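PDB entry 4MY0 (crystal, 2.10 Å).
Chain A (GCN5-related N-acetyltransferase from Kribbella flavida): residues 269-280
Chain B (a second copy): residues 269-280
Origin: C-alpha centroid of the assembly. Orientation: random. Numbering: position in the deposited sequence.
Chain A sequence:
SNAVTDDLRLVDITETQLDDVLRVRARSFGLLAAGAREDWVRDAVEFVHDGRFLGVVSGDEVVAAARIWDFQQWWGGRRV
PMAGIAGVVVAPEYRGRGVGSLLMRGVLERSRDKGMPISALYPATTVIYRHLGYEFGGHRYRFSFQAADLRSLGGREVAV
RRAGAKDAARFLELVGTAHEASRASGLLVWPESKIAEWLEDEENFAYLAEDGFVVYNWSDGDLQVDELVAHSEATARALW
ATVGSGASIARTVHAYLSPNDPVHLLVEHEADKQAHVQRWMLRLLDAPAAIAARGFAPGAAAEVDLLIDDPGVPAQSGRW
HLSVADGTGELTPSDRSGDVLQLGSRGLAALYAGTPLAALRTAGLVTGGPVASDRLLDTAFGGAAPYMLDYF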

# COMPACT_ATOMS: atom_id res chain seq x y z
N HIS A 269 -7.10 -25.58 0.23
CA HIS A 269 -6.44 -24.44 0.85
C HIS A 269 -7.43 -23.70 1.70
O HIS A 269 -8.50 -23.31 1.23
N GLU A 270 -7.06 -23.53 2.97
CA GLU A 270 -7.86 -22.85 3.97
C GLU A 270 -8.21 -21.43 3.48
O GLU A 270 -7.42 -20.82 2.76
N ALA A 271 -9.39 -20.92 3.82
CA ALA A 271 -9.73 -19.53 3.50
C ALA A 271 -8.61 -18.61 4.00
O ALA A 271 -7.92 -18.95 4.97
N ASP A 272 -8.42 -17.45 3.35
CA ASP A 272 -7.42 -16.48 3.82
C ASP A 272 -7.63 -16.17 5.31
O ASP A 272 -8.77 -16.05 5.78
N LYS A 273 -6.52 -16.07 6.05
CA LYS A 273 -6.56 -15.68 7.47
C LYS A 273 -7.30 -14.36 7.64
O LYS A 273 -8.03 -14.17 8.61
N GLN A 274 -7.12 -13.45 6.68
CA GLN A 274 -7.81 -12.16 6.72
C GLN A 274 -9.26 -12.32 6.29
O GLN A 274 -9.56 -12.68 5.14
N ALA A 275 -10.17 -12.07 7.23
CA ALA A 275 -11.60 -12.24 7.00
C ALA A 275 -12.34 -10.98 7.41
O ALA A 275 -11.81 -10.18 8.19
N HIS A 276 -13.54 -10.79 6.89
CA HIS A 276 -14.42 -9.70 7.33
C HIS A 276 -15.36 -10.29 8.36
O HIS A 276 -15.98 -11.32 8.12
N VAL A 277 -15.47 -9.64 9.51
CA VAL A 277 -16.43 -10.09 10.51
C VAL A 277 -17.23 -8.85 10.92
O VAL A 277 -16.69 -7.93 11.53
N GLN A 278 -18.51 -8.83 10.55
CA GLN A 278 -19.42 -7.74 10.95
C GLN A 278 -20.42 -8.27 11.98
O GLN A 278 -20.66 -9.48 12.05
N ARG A 279 -21.01 -7.35 12.75
CA ARG A 279 -22.00 -7.69 13.77
C ARG A 279 -23.29 -6.94 13.52
O ARG A 279 -23.27 -5.77 13.14
N TRP A 280 -24.41 -7.62 13.76
CA TRP A 280 -25.70 -6.96 13.72
C TRP A 280 -26.37 -7.08 15.09
O TRP A 280 -26.08 -8.00 15.86
N HIS B 269 -17.01 1.15 20.51
CA HIS B 269 -16.74 0.99 19.10
C HIS B 269 -16.50 -0.47 18.79
O HIS B 269 -15.65 -1.10 19.41
N GLU B 270 -17.25 -0.98 17.83
CA GLU B 270 -17.15 -2.37 17.39
C GLU B 270 -15.72 -2.67 16.92
O GLU B 270 -15.05 -1.80 16.35
N ALA B 271 -15.24 -3.87 17.20
CA ALA B 271 -13.96 -4.35 16.66
C ALA B 271 -13.91 -4.11 15.15
O ALA B 271 -14.95 -4.18 14.48
N ASP B 272 -12.72 -3.86 14.60
CA ASP B 272 -12.60 -3.62 13.16
C ASP B 272 -13.21 -4.78 12.39
O ASP B 272 -13.10 -5.94 12.83
N LYS B 273 -13.84 -4.48 11.26
CA LYS B 273 -14.39 -5.51 10.38
C LYS B 273 -13.30 -6.52 9.98
O LYS B 273 -13.58 -7.73 9.86
N GLN B 274 -12.06 -6.04 9.79
CA GLN B 274 -10.95 -6.93 9.37
C GLN B 274 -10.43 -7.65 10.57
O GLN B 274 -9.91 -7.03 11.51
N ALA B 275 -10.59 -8.96 10.58
CA ALA B 275 -10.18 -9.76 11.73
C ALA B 275 -9.30 -10.88 11.20
O ALA B 275 -9.27 -11.10 9.99
N HIS B 276 -8.59 -11.58 12.09
CA HIS B 276 -7.88 -12.80 11.68
C HIS B 276 -8.69 -13.99 12.15
O HIS B 276 -9.14 -14.04 13.31
N VAL B 277 -8.89 -14.95 11.25
CA VAL B 277 -9.53 -16.20 11.60
C VAL B 277 -8.65 -17.33 11.06
O VAL B 277 -8.54 -17.52 9.84
N GLN B 278 -7.99 -18.05 11.97
CA GLN B 278 -7.19 -19.24 11.63
C GLN B 278 -7.91 -20.49 12.12
O GLN B 278 -8.76 -20.40 13.01
N ARG B 279 -7.54 -21.65 11.58
CA ARG B 279 -8.20 -22.90 11.95
C ARG B 279 -7.16 -23.90 12.43
O ARG B 279 -6.05 -23.95 11.90
N TRP B 280 -7.53 -24.70 13.42
CA TRP B 280 -6.68 -25.81 13.83
C TRP B 280 -7.43 -27.12 13.65
O TRP B 280 -8.67 -27.15 13.63

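How do two copies of the same stretch fit against one another? They run antiparallel about a centre at Ala A275 and Ala B275, so nearly every contact occurs twice. The two alanines form a hydrogen-bonded pair, with Ala A275 N to Ala B275 O at 3.1 Å and Ala B275 N to Ala A275 O at 2.9 Å. One step outward, Val B277 N donates to Lys A273 O at 2.9 Å and Val A277 N to Lys B273 O at 2.7 Å. Beyond this short ladder the backbones part, to 8.0 Å between the CA atoms of Glu A270 and Arg B279, and side chains and water occupy the wider space. In all, the two stretches bury 995 Å² between them.

What fills the face that carries the alanines? Small methyl groups do. Each alanine offers only a CB, and the low spot it leaves receives a valine from the partner: Ala A275 CB meets Val B277 CG2 at 3.9 Å, and Val A277 CG2 meets Ala B275 CB at the same 3.9 Å. Both valines are t, and their CG2 methyls come within 4.4 Å of each other, Val A277 CG2 to Val B277 CG2, closing a compact, buried apolar patch.

What covers the other face, where Gln A274 pairs with His B276 and His A276 with Gln B274? Here long chains lie over flat rings. Lys A273 and Lys B273, with chi1 and chi2 t and chi3 p, each lay their aliphatic portion over one face of an imidazole. Lys A273 CE sits 4.2 Å from the centroid of the His B276 ring, and Lys B273 CE 4.1 Å from that of His A276, both close to the ring normal, as CH-pi contacts. The same lysines also reach the residue two along from the histidine, with Lys A273 CD 3.6 Å from Gln B278 CG. Both histidines are m, but their rings are modelled with chi2 at 0° in His A276 and 175° in His B276, so the match is not exact. Gln B274 NE2 lies at the ring edge of His A276, 3.2 Å from CE1.

How are the wider ends closed? Glu A270 and Glu B270, extended with chi1 and chi2 both t, point toward the partner and fill the gap with a carboxylate. Glu A270 OE1 forms a salt bridge with Arg B279 NH1 at 2.9 Å and also accepts a weak hydrogen bond from Arg B279 N at 2.9 Å; at the other end Arg A279 NH1 reaches Glu B270 OE1 at 3.1 Å. The arginines, m at chi1 and then t at chi2 and chi3, extend across and lay their guanidinium groups against the small Ala B271 and Ala A271, Arg B279 NH2 lying 3.9 Å from Ala A271 CB. Water 2 fills a remaining pocket, donating to Asp A272 O and Val B277 O and accepting from Arg B279 NH1; water 3 does the same at the opposite end. Water 1 links Glu A270 OE2 to Arg B279 O.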

# COMPACT_ATOMS: atom_id res chain seq x y z
CB HIS A 269 -5.84 -23.50 -0.20
CG HIS A 269 -4.81 -24.15 -1.07
ND1 HIS A 269 -3.48 -24.22 -0.72
CD2 HIS A 269 -4.92 -24.76 -2.27
CE1 HIS A 269 -2.81 -24.84 -1.67
NE2 HIS A 269 -3.66 -25.18 -2.63
CB GLU A 270 -7.06 -22.84 5.28
CG GLU A 270 -7.78 -22.28 6.47
CD GLU A 270 -6.91 -22.19 7.73
OE1 GLU A 270 -7.39 -21.57 8.70
OE2 GLU A 270 -5.78 -22.73 7.75
CB ALA A 271 -11.04 -19.14 4.16
CB ASP A 272 -7.47 -15.18 2.99
CG ASP A 272 -6.25 -14.28 3.22
OD1 ASP A 272 -5.62 -13.88 2.21
OD2 ASP A 272 -5.92 -13.93 4.38
CB LYS A 273 -5.14 -15.54 8.04
CG LYS A 273 -5.13 -15.04 9.49
CD LYS A 273 -3.75 -15.14 10.15
CE LYS A 273 -2.72 -14.30 9.42
NZ LYS A 273 -1.49 -14.15 10.22
CB GLN A 274 -7.08 -11.13 5.87
CG GLN A 274 -5.57 -11.19 6.09
CD GLN A 274 -4.90 -9.85 5.95
OE1 GLN A 274 -4.53 -9.43 4.86
NE2 GLN A 274 -4.72 -9.16 7.07
CB ALA A 275 -12.12 -13.44 7.77
CB HIS A 276 -15.28 -9.17 6.17
CG HIS A 276 -14.55 -8.28 5.20
ND1 HIS A 276 -13.22 -7.96 5.33
CD2 HIS A 276 -14.99 -7.65 4.09
CE1 HIS A 276 -12.86 -7.17 4.33
NE2 HIS A 276 -13.91 -6.97 3.57
CB VAL A 277 -15.70 -10.71 11.74
CG1 VAL A 277 -16.71 -11.16 12.80
CG2 VAL A 277 -14.79 -11.87 11.32
CB GLN A 278 -20.20 -7.21 9.75
CG GLN A 278 -19.43 -6.31 8.80
CD GLN A 278 -20.12 -6.15 7.45
OE1 GLN A 278 -20.36 -7.13 6.74
NE2 GLN A 278 -20.44 -4.92 7.09
CB ARG A 279 -21.48 -7.29 15.15
CG ARG A 279 -20.28 -8.11 15.59
CD ARG A 279 -19.55 -7.47 16.80
NE ARG A 279 -18.32 -8.23 16.99
CZ ARG A 279 -17.25 -8.07 16.22
NH1 ARG A 279 -17.25 -7.16 15.25
NH2 ARG A 279 -16.18 -8.82 16.42
CB TRP A 280 -26.58 -7.53 12.61
CG TRP A 280 -26.56 -9.02 12.51
CD1 TRP A 280 -25.75 -9.78 11.70
CD2 TRP A 280 -27.39 -9.96 13.21
NE1 TRP A 280 -26.02 -11.11 11.86
CE2 TRP A 280 -27.02 -11.25 12.79
CE3 TRP A 280 -28.41 -9.82 14.17
CZ2 TRP A 280 -27.64 -12.42 13.29
CZ3 TRP A 280 -29.03 -10.98 14.66
CH2 TRP A 280 -28.64 -12.26 14.22
CB HIS B 269 -15.51 1.82 18.70
CG HIS B 269 -15.74 3.30 18.79
ND1 HIS B 269 -16.36 4.03 17.80
CD2 HIS B 269 -15.43 4.19 19.77
CE1 HIS B 269 -16.43 5.30 18.17
NE2 HIS B 269 -15.87 5.42 19.36
CB GLU B 270 -18.18 -2.58 16.26
CG GLU B 270 -18.33 -4.01 15.79
CD GLU B 270 -19.33 -4.15 14.63
OE1 GLU B 270 -19.30 -5.20 13.95
OE2 GLU B 270 -20.16 -3.23 14.42
CB ALA B 271 -13.80 -5.84 16.94
CB ASP B 272 -11.13 -3.45 12.73
CG ASP B 272 -10.99 -2.71 11.39
OD1 ASP B 272 -11.23 -3.33 10.32
OD2 ASP B 272 -10.66 -1.51 11.41
CB LYS B 273 -15.03 -4.87 9.14
CG LYS B 273 -15.54 -5.89 8.12
CD LYS B 273 -16.37 -5.24 6.98
CE LYS B 273 -15.57 -4.24 6.19
NZ LYS B 273 -16.36 -3.72 5.02
CB GLN B 274 -9.82 -6.13 8.75
CG GLN B 274 -10.31 -5.03 7.86
CD GLN B 274 -9.76 -5.13 6.48
OE1 GLN B 274 -8.98 -4.27 6.05
NE2 GLN B 274 -10.16 -6.17 5.77
CB ALA B 275 -11.40 -10.34 12.43
CB HIS B 276 -6.47 -12.90 12.29
CG HIS B 276 -5.50 -11.88 11.77
ND1 HIS B 276 -4.22 -11.74 12.28
CD2 HIS B 276 -5.62 -10.94 10.80
CE1 HIS B 276 -3.60 -10.77 11.64
NE2 HIS B 276 -4.42 -10.27 10.73
CB VAL B 277 -10.92 -16.28 10.95
CG1 VAL B 277 -11.63 -17.60 11.34
CG2 VAL B 277 -11.76 -15.05 11.33
CB GLN B 278 -5.82 -19.22 12.32
CG GLN B 278 -4.95 -18.04 11.97
CD GLN B 278 -3.79 -17.91 12.92
OE1 GLN B 278 -3.96 -17.50 14.07
NE2 GLN B 278 -2.59 -18.28 12.46
CB ARG B 279 -8.93 -23.48 10.74
CG ARG B 279 -10.10 -22.66 10.29
CD ARG B 279 -10.57 -22.98 8.85
NE ARG B 279 -11.56 -21.96 8.50
CZ ARG B 279 -11.24 -20.74 8.09
NH1 ARG B 279 -9.96 -20.42 7.93
NH2 ARG B 279 -12.19 -19.85 7.82
CB TRP B 280 -6.19 -25.63 15.28
CG TRP B 280 -7.28 -25.18 16.27
CD1 TRP B 280 -7.56 -23.89 16.65
CD2 TRP B 280 -8.17 -26.02 17.01
NE1 TRP B 280 -8.59 -23.89 17.58
CE2 TRP B 280 -8.97 -25.18 17.82
CE3 TRP B 280 -8.37 -27.40 17.08
CZ2 TRP B 280 -9.97 -25.68 18.66
CZ3 TRP B 280 -9.36 -27.89 17.93
CH2 TRP B 280 -10.14 -27.04 18.70
O HOH W 1 -4.88 -22.56 10.29
O HOH W 2 -10.13 -17.56 7.65
O HOH W 3 -14.88 -7.82 13.75
O HOH W 4 -21.40 -4.14 12.13